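Local coordinates for pyruvate carboxylase n-terminal domain (Aquifex aeolicus, PDB 1ULZ), which forms the biotin carboxylase subunit of a pyruvate carboxylase, with an ATP-grasp region between a Rossmann-like N-terminal domain and the biotin carboxylase C-terminal domain in sequence, at residues 198-203 with 282-287; 256-261 with 273-278. The protein carries 1 engineered substitution. One frame throughout, in Å; residues are numbered along the deposited sequence.

Contact 1: 198-203 with 282-287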
ATOM      1  N   LEU A 198     -42.631   9.147 -20.788  1.00 26.87           N
ATOM      2  CA  LEU A 198     -41.617   8.782 -21.774  1.00 27.20           C
ATOM      3  C   LEU A 198     -40.268   9.198 -21.177  1.00 26.29           C
ATOM      4  O   LEU A 198     -40.180  10.211 -20.486  1.00 26.56           O
ATOM      5  CB  LEU A 198     -41.842   9.518 -23.103  1.00 26.16           C
ATOM      6  CG  LEU A 198     -41.069   8.945 -24.299  1.00 28.53           C
ATOM      7  CD1 LEU A 198     -41.733   7.655 -24.743  1.00 29.67           C
ATOM      8  CD2 LEU A 198     -41.043   9.927 -25.459  1.00 28.80           C
ATOM      9  N   GLU A 199     -39.227   8.419 -21.441  1.00 25.02           N
ATOM     10  CA  GLU A 199     -37.895   8.713 -20.918  1.00 26.49           C
ATOM     11  C   GLU A 199     -36.852   8.246 -21.922  1.00 25.33           C
ATOM     12  O   GLU A 199     -37.075   7.290 -22.647  1.00 24.61           O
ATOM     13  CB  GLU A 199     -37.689   7.973 -19.586  1.00 29.13           C
ATOM     14  CG  GLU A 199     -36.284   8.064 -19.000  1.00 35.33           C
ATOM     15  CD  GLU A 199     -35.970   6.907 -18.046  1.00 39.13           C
ATOM     16  OE1 GLU A 199     -36.778   6.658 -17.119  1.00 38.68           O
ATOM     17  OE2 GLU A 199     -34.916   6.248 -18.229  1.00 40.22           O
ATOM     18  N   LYS A 200     -35.710   8.919 -21.969  1.00 25.72           N
ATOM     19  CA  LYS A 200     -34.655   8.508 -22.881  1.00 26.66           C
ATOM     20  C   LYS A 200     -34.111   7.180 -22.356  1.00 26.90           C
ATOM     21  O   LYS A 200     -33.946   7.016 -21.147  1.00 26.36           O
ATOM     22  CB  LYS A 200     -33.541   9.550 -22.898  1.00 28.81           C
ATOM     23  CG  LYS A 200     -32.544   9.383 -24.029  1.00 28.85           C
ATOM     24  CD  LYS A 200     -31.401  10.384 -23.871  1.00 31.24           C
ATOM     25  CE  LYS A 200     -30.617  10.543 -25.157  1.00 32.27           C
ATOM     26  NZ  LYS A 200     -30.026   9.265 -25.619  1.00 36.59           N
ATOM     27  N   PHE A 201     -33.854   6.233 -23.258  1.00 25.73           N
ATOM     28  CA  PHE A 201     -33.325   4.922 -22.885  1.00 25.90           C
ATOM     29  C   PHE A 201     -31.803   4.949 -22.961  1.00 26.65           C
ATOM     30  O   PHE A 201     -31.238   5.099 -24.046  1.00 25.26           O
ATOM     31  CB  PHE A 201     -33.845   3.836 -23.844  1.00 26.09           C
ATOM     32  CG  PHE A 201     -33.376   2.432 -23.506  1.00 27.13           C
ATOM     33  CD1 PHE A 201     -33.367   1.439 -24.476  1.00 25.49           C
ATOM     34  CD2 PHE A 201     -32.987   2.099 -22.218  1.00 26.52           C
ATOM     35  CE1 PHE A 201     -32.983   0.144 -24.171  1.00 27.00           C
ATOM     36  CE2 PHE A 201     -32.600   0.800 -21.901  1.00 28.12           C
ATOM     37  CZ  PHE A 201     -32.599  -0.181 -22.882  1.00 26.77           C
ATOM     38  N   ILE A 202     -31.144   4.810 -21.811  1.00 27.48           N
ATOM     39  CA  ILE A 202     -29.678   4.789 -21.765  1.00 29.46           C
ATOM     40  C   ILE A 202     -29.307   3.315 -21.718  1.00 30.32           C
ATOM     41  O   ILE A 202     -29.248   2.711 -20.647  1.00 30.74           O
ATOM     42  CB  ILE A 202     -29.132   5.488 -20.501  1.00 30.02           C
ATOM     43  CG1 ILE A 202     -29.776   6.867 -20.353  1.00 31.37           C
ATOM     44  CG2 ILE A 202     -27.621   5.647 -20.612  1.00 30.06           C
ATOM     45  CD1 ILE A 202     -29.556   7.770 -21.555  1.00 31.07           C
ATOM     46  N   GLU A 203     -29.062   2.747 -22.891  1.00 31.25           N
ATOM     47  CA  GLU A 203     -28.760   1.325 -23.033  1.00 32.93           C
ATOM     48  C   GLU A 203     -27.311   0.904 -22.774  1.00 33.11           C
ATOM     49  O   GLU A 203     -26.370   1.588 -23.188  1.00 31.98           O
ATOM     50  CB  GLU A 203     -29.200   0.882 -24.432  1.00 32.41           C
ATOM     51  CG  GLU A 203     -29.019  -0.581 -24.730  1.00 35.44           C
ATOM     52  CD  GLU A 203     -29.849  -1.023 -25.918  1.00 34.56           C
ATOM     53  OE1 GLU A 203     -29.981  -0.230 -26.882  1.00 34.16           O
ATOM     54  OE2 GLU A 203     -30.361  -2.166 -25.885  1.00 36.00           O
ATOM     55  N   ASN A 282     -21.564  10.448 -22.050  1.00 33.47           N
ATOM     56  CA  ASN A 282     -22.418  11.489 -21.486  1.00 32.64           C
ATOM     57  C   ASN A 282     -22.981  10.979 -20.163  1.00 30.55           C
ATOM     58  O   ASN A 282     -23.400   9.827 -20.065  1.00 30.29           O
ATOM     59  CB  ASN A 282     -23.564  11.821 -22.448  1.00 34.76           C
ATOM     60  CG  ASN A 282     -23.089  12.546 -23.686  1.00 37.52           C
ATOM     61  OD1 ASN A 282     -22.617  13.684 -23.609  1.00 39.51           O
ATOM     62  ND2 ASN A 282     -23.196  11.892 -24.838  1.00 37.71           N
ATOM     63  N   LEU A 283     -22.995  11.837 -19.148  1.00 28.51           N
ATOM     64  CA  LEU A 283     -23.490  11.445 -17.833  1.00 26.77           C
ATOM     65  C   LEU A 283     -24.862  12.014 -17.495  1.00 25.19           C
ATOM     66  O   LEU A 283     -25.223  13.101 -17.934  1.00 24.67           O
ATOM     67  CB  LEU A 283     -22.503  11.874 -16.742  1.00 25.10           C
ATOM     68  CG  LEU A 283     -21.035  11.482 -16.921  1.00 27.67           C
ATOM     69  CD1 LEU A 283     -20.256  11.831 -15.660  1.00 23.70           C
ATOM     70  CD2 LEU A 283     -20.931   9.998 -17.208  1.00 26.74           C
ATOM     71  N   TYR A 284     -25.612  11.258 -16.698  1.00 24.77           N
ATOM     72  CA  TYR A 284     -26.939  11.660 -16.254  1.00 25.38           C
ATOM     73  C   TYR A 284     -27.047  11.309 -14.765  1.00 24.99           C
ATOM     74  O   TYR A 284     -26.891  10.150 -14.379  1.00 24.04           O
ATOM     75  CB  TYR A 284     -28.023  10.924 -17.045  1.00 24.47           C
ATOM     76  CG  TYR A 284     -27.840  10.959 -18.546  1.00 26.55           C
ATOM     77  CD1 TYR A 284     -27.037  10.022 -19.192  1.00 27.25           C
ATOM     78  CD2 TYR A 284     -28.492  11.909 -19.325  1.00 26.87           C
ATOM     79  CE1 TYR A 284     -26.894  10.023 -20.564  1.00 27.17           C
ATOM     80  CE2 TYR A 284     -28.352  11.920 -20.705  1.00 25.77           C
ATOM     81  CZ  TYR A 284     -27.555  10.973 -21.319  1.00 27.74           C
ATOM     82  OH  TYR A 284     -27.428  10.962 -22.694  1.00 29.29           O
ATOM     83  N   PHE A 285     -27.309  12.314 -13.938  1.00 26.55           N
ATOM     84  CA  PHE A 285     -27.417  12.123 -12.494  1.00 27.20           C
ATOM     85  C   PHE A 285     -28.569  11.217 -12.086  1.00 27.34           C
ATOM     86  O   PHE A 285     -29.677  11.328 -12.605  1.00 27.84           O
ATOM     87  CB  PHE A 285     -27.542  13.482 -11.802  1.00 27.50           C
ATOM     88  CG  PHE A 285     -27.767  13.399 -10.319  1.00 27.10           C
ATOM     89  CD1 PHE A 285     -29.045  13.248  -9.804  1.00 27.46           C
ATOM     90  CD2 PHE A 285     -26.702  13.485  -9.440  1.00 27.98           C
ATOM     91  CE1 PHE A 285     -29.258  13.189  -8.436  1.00 28.38           C
ATOM     92  CE2 PHE A 285     -26.906  13.427  -8.068  1.00 27.55           C
ATOM     93  CZ  PHE A 285     -28.184  13.280  -7.564  1.00 27.55           C
ATOM     94  N   ILE A 286     -28.286  10.318 -11.145  1.00 27.00           N
ATOM     95  CA  ILE A 286     -29.267   9.367 -10.637  1.00 26.53           C
ATOM     96  C   ILE A 286     -29.598   9.639  -9.172  1.00 28.01           C
ATOM     97  O   ILE A 286     -30.770   9.753  -8.804  1.00 27.23           O
ATOM     98  CB  ILE A 286     -28.746   7.919 -10.744  1.00 27.41           C
ATOM     99  CG1 ILE A 286     -28.543   7.535 -12.212  1.00 28.01           C
ATOM    100  CG2 ILE A 286     -29.726   6.970 -10.071  1.00 27.45           C
ATOM    101  CD1 ILE A 286     -29.819   7.548 -13.026  1.00 28.37           C
ATOM    102  N   GLU A 287     -28.563   9.723  -8.337  1.00 28.32           N
ATOM    103  CA  GLU A 287     -28.743   9.978  -6.912  1.00 28.34           C
ATOM    104  C   GLU A 287     -27.416  10.273  -6.221  1.00 28.66           C
ATOM    105  O   GLU A 287     -26.346  10.136  -6.815  1.00 26.38           O
ATOM    106  CB  GLU A 287     -29.395   8.778  -6.231  1.00 30.19           C
ATOM    107  CG  GLU A 287     -28.492   7.557  -6.156  1.00 33.49           C
ATOM    108  CD  GLU A 287     -29.167   6.395  -5.468  1.00 36.76           C
ATOM    109  OE1 GLU A 287     -29.712   6.610  -4.362  1.00 41.34           O
ATOM    110  OE2 GLU A 287     -29.153   5.273  -6.022  1.00 38.30           O
TER

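Contact 2: 256-261 with 273-278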
ATOM      1  N   ASN A 256     -16.717  20.080 -12.137  1.00 27.37           N
ATOM      2  CA  ASN A 256     -17.141  21.419 -11.719  1.00 28.01           C
ATOM      3  C   ASN A 256     -18.661  21.513 -11.581  1.00 26.53           C
ATOM      4  O   ASN A 256     -19.172  22.222 -10.709  1.00 26.02           O
ATOM      5  CB  ASN A 256     -16.637  22.480 -12.701  1.00 31.59           C
ATOM      6  CG  ASN A 256     -15.135  22.719 -12.584  1.00 35.41           C
ATOM      7  OD1 ASN A 256     -14.607  22.916 -11.486  1.00 37.78           O
ATOM      8  ND2 ASN A 256     -14.446  22.720 -13.721  1.00 38.27           N
ATOM      9  N   ILE A 257     -19.386  20.800 -12.435  1.00 25.20           N
ATOM     10  CA  ILE A 257     -20.838  20.804 -12.351  1.00 24.91           C
ATOM     11  C   ILE A 257     -21.223  20.193 -11.009  1.00 24.57           C
ATOM     12  O   ILE A 257     -22.130  20.672 -10.320  1.00 24.91           O
ATOM     13  CB  ILE A 257     -21.468  19.982 -13.496  1.00 26.32           C
ATOM     14  CG1 ILE A 257     -21.377  20.774 -14.806  1.00 28.22           C
ATOM     15  CG2 ILE A 257     -22.907  19.635 -13.161  1.00 25.75           C
ATOM     16  CD1 ILE A 257     -21.952  20.050 -16.008  1.00 28.88           C
ATOM     17  N   VAL A 258     -20.507  19.136 -10.638  1.00 24.16           N
ATOM     18  CA  VAL A 258     -20.725  18.443  -9.375  1.00 23.28           C
ATOM     19  C   VAL A 258     -20.496  19.358  -8.165  1.00 22.66           C
ATOM     20  O   VAL A 258     -21.369  19.486  -7.304  1.00 21.21           O
ATOM     21  CB  VAL A 258     -19.784  17.214  -9.258  1.00 25.11           C
ATOM     22  CG1 VAL A 258     -19.805  16.664  -7.838  1.00 22.38           C
ATOM     23  CG2 VAL A 258     -20.214  16.136 -10.252  1.00 24.77           C
ATOM     24  N   THR A 259     -19.326  19.990  -8.105  1.00 22.27           N
ATOM     25  CA  THR A 259     -18.996  20.874  -6.987  1.00 23.37           C
ATOM     26  C   THR A 259     -19.857  22.136  -6.946  1.00 24.07           C
ATOM     27  O   THR A 259     -20.145  22.656  -5.871  1.00 25.17           O
ATOM     28  CB  THR A 259     -17.494  21.255  -6.992  1.00 21.19           C
ATOM     29  OG1 THR A 259     -17.151  21.894  -8.226  1.00 21.26           O
ATOM     30  CG2 THR A 259     -16.639  20.001  -6.822  1.00 21.01           C
ATOM     31  N   LYS A 260     -20.280  22.619  -8.110  1.00 25.43           N
ATOM     32  CA  LYS A 260     -21.149  23.796  -8.168  1.00 26.62           C
ATOM     33  C   LYS A 260     -22.493  23.452  -7.530  1.00 26.29           C
ATOM     34  O   LYS A 260     -23.033  24.218  -6.729  1.00 25.94           O
ATOM     35  CB  LYS A 260     -21.394  24.217  -9.617  1.00 29.03           C
ATOM     36  CG  LYS A 260     -22.748  24.899  -9.812  1.00 32.50           C
ATOM     37  CD  LYS A 260     -23.165  24.943 -11.279  1.00 36.23           C
ATOM     38  CE  LYS A 260     -23.269  23.537 -11.906  1.00 35.52           C
ATOM     39  NZ  LYS A 260     -24.300  22.663 -11.292  1.00 30.36           N
ATOM     40  N   ALA A 261     -23.029  22.294  -7.900  1.00 25.42           N
ATOM     41  CA  ALA A 261     -24.311  21.834  -7.379  1.00 25.95           C
ATOM     42  C   ALA A 261     -24.205  21.529  -5.889  1.00 25.49           C
ATOM     43  O   ALA A 261     -25.118  21.825  -5.122  1.00 23.85           O
ATOM     44  CB  ALA A 261     -24.771  20.589  -8.139  1.00 23.48           C
ATOM     45  N   MET A 273     -21.854  11.500  -5.881  1.00 24.30           N
ATOM     46  CA  MET A 273     -22.964  11.722  -6.804  1.00 24.80           C
ATOM     47  C   MET A 273     -22.871  10.628  -7.864  1.00 24.80           C
ATOM     48  O   MET A 273     -21.892  10.555  -8.614  1.00 22.81           O
ATOM     49  CB  MET A 273     -22.881  13.104  -7.467  1.00 26.17           C
ATOM     50  CG  MET A 273     -23.069  14.290  -6.512  1.00 29.48           C
ATOM     51  SD  MET A 273     -23.914  15.719  -7.306  1.00 32.35           S
ATOM     52  CE  MET A 273     -22.850  16.074  -8.614  1.00 34.83           C
ATOM     53  N   GLU A 274     -23.880   9.769  -7.906  1.00 23.65           N
ATOM     54  CA  GLU A 274     -23.906   8.668  -8.860  1.00 25.61           C
ATOM     55  C   GLU A 274     -24.609   9.033 -10.167  1.00 24.62           C
ATOM     56  O   GLU A 274     -25.677   9.645 -10.158  1.00 22.72           O
ATOM     57  CB  GLU A 274     -24.563   7.439  -8.208  1.00 27.58           C
ATOM     58  CG  GLU A 274     -23.776   6.938  -6.983  1.00 32.37           C
ATOM     59  CD  GLU A 274     -24.256   5.600  -6.428  1.00 36.23           C
ATOM     60  OE1 GLU A 274     -23.509   5.004  -5.614  1.00 36.23           O
ATOM     61  OE2 GLU A 274     -25.365   5.144  -6.787  1.00 36.42           O
ATOM     62  N   PHE A 275     -23.978   8.674 -11.284  1.00 23.92           N
ATOM     63  CA  PHE A 275     -24.503   8.929 -12.628  1.00 24.92           C
ATOM     64  C   PHE A 275     -24.498   7.631 -13.433  1.00 26.52           C
ATOM     65  O   PHE A 275     -23.951   6.615 -13.006  1.00 25.65           O
ATOM     66  CB  PHE A 275     -23.616   9.902 -13.424  1.00 24.41           C
ATOM     67  CG  PHE A 275     -23.461  11.271 -12.819  1.00 25.27           C
ATOM     68  CD1 PHE A 275     -22.584  11.492 -11.773  1.00 24.77           C
ATOM     69  CD2 PHE A 275     -24.164  12.349 -13.335  1.00 25.33           C
ATOM     70  CE1 PHE A 275     -22.407  12.766 -11.254  1.00 26.67           C
ATOM     71  CE2 PHE A 275     -23.992  13.623 -12.821  1.00 26.33           C
ATOM     72  CZ  PHE A 275     -23.113  13.833 -11.780  1.00 25.40           C
ATOM     73  N   ILE A 276     -25.119   7.682 -14.607  1.00 28.41           N
ATOM     74  CA  ILE A 276     -25.108   6.564 -15.536  1.00 29.57           C
ATOM     75  C   ILE A 276     -24.548   7.205 -16.790  1.00 29.63           C
ATOM     76  O   ILE A 276     -24.912   8.329 -17.133  1.00 30.66           O
ATOM     77  CB  ILE A 276     -26.509   5.989 -15.826  1.00 30.30           C
ATOM     78  CG1 ILE A 276     -27.462   7.094 -16.267  1.00 32.11           C
ATOM     79  CG2 ILE A 276     -27.035   5.277 -14.603  1.00 31.46           C
ATOM     80  CD1 ILE A 276     -28.854   6.590 -16.536  1.00 31.86           C
ATOM     81  N   ALA A 277     -23.635   6.518 -17.461  1.00 30.87           N
ATOM     82  CA  ALA A 277     -23.036   7.074 -18.666  1.00 31.58           C
ATOM     83  C   ALA A 277     -23.458   6.267 -19.873  1.00 32.67           C
ATOM     84  O   ALA A 277     -23.635   5.051 -19.778  1.00 31.73           O
ATOM     85  CB  ALA A 277     -21.521   7.075 -18.546  1.00 30.49           C
ATOM     86  N   ASP A 278     -23.624   6.939 -21.008  1.00 33.62           N
ATOM     87  CA  ASP A 278     -24.006   6.233 -22.219  1.00 35.92           C
ATOM     88  C   ASP A 278     -22.730   5.893 -22.973  1.00 37.24           C
ATOM     89  O   ASP A 278     -21.629   6.250 -22.537  1.00 35.25           O
ATOM     90  CB  ASP A 278     -24.942   7.084 -23.096  1.00 36.45           C
ATOM     91  CG  ASP A 278     -24.294   8.363 -23.590  1.00 36.18           C
ATOM     92  OD1 ASP A 278     -23.057   8.394 -23.741  1.00 37.51           O
ATOM     93  OD2 ASP A 278     -25.027   9.341 -23.856  1.00 38.76           O
TER

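Contact 1: 198-203 with 282-287
Ile-202 meets Tyr-284 through one methyl group, a compact example of how two subdomains can touch by side chains alone. CD1 of Ile-202 sits over a face of the Tyr-284 ring, 4.0 Å from its centroid and 28° off the ring normal, a CH-pi contact. It leans toward the outer half of the ring, with Ile-202 CD1 3.6 Å from Tyr-284 CE1 and 3.8 Å from CZ. On Ile-202 the CG1 branch points away from the carbonyl carbon (chi1 -50°), and this carries CD1 out to the tyrosine. Lys-200 crosses the tyrosine at about a right angle and adds a looser touch, its CE 4.1 Å from Tyr-284 OH.

The hydroxyl itself is hydrogen-bonded to Asp-278 OD2, which helps hold the outer end of the ring. The other oxygen of this carboxylate, OD1, takes the backbone N-H of Asn-282, so a single aspartate ties the turn to the tyrosine of the strand that follows it. Val-130 also packs on Tyr-284, while Pro-131 touches Lys-200. Further along, a classic beta bulge sets the pair Ile-286 and Glu-287 opposite the single residue Glu-274. The contact thus joins the exit from the small three-stranded sheet, at strand 196-200, to the outermost strand 283-289 of the large antiparallel sheet, an interface between the two subdomains of an ATP-grasp fold.

Contact 2: 256-261 with 273-278
The ring of Phe-275 is approached obliquely by Val-258, whose CG2 lies 4.0 Å from Phe-275 CZ and 4.1 Å from CE1, so the contact falls at the far end of the ring. Leu-283 of the adjacent strand packs on the same phenylalanine. On Val-258, CG1 lies anti to the backbone N (chi1 168°), which turns CG2 beside that N and makes it the branch facing Phe-275. Met-273, two residues earlier on strand 269-277, also directs its side chain at the helix and points at the valine, but its CE is modelled too close to Val-258 to be trusted, and the detail of this contact is doubtful.

Tyr-210 and Val-212 of the next strand also touch Val-258, and Met-122 of helix 115-124 reaches Met-273 and Ala-261. Lys-260 NZ donates to Ile-257 O at 3.1 Å, approaching within the plane of the carbonyl and using a lone pair, with a C=O...N angle of 126°. Ile-257 O also takes the helical bond from Ala-261 N, and Lys-260 NZ has a second partner in Ala-125 O. Altogether this is a helix laid on one face of an antiparallel sheet, with alternate strand residues filling the buried layer between them, as in the larger alpha/beta subdomain of ATP-grasp proteins.

How the contacts relate
After the N-terminal parallel sheet and the small three-stranded sheet, the chain passes through 198-203, forms strands 206-214, 220-232 and 235-241 of the large sheet, and enters helix 248-264. Contact 2 then closes a short loop, with 11 residues between 256-261 and 273-278. A short connection leads to 282-287, where contact 1 closes the longer loop of 78 intervening residues. Contact 2 is therefore nested within contact 1, their centres about 12 Å apart. Strands 269-277 and 283-289 are neighbours in the sheet: the helix packs over 269-277 and its neighbour 206-214, while Ile-276 and Tyr-284, one from each strand, both reach Ile-202 beside the small subdomain.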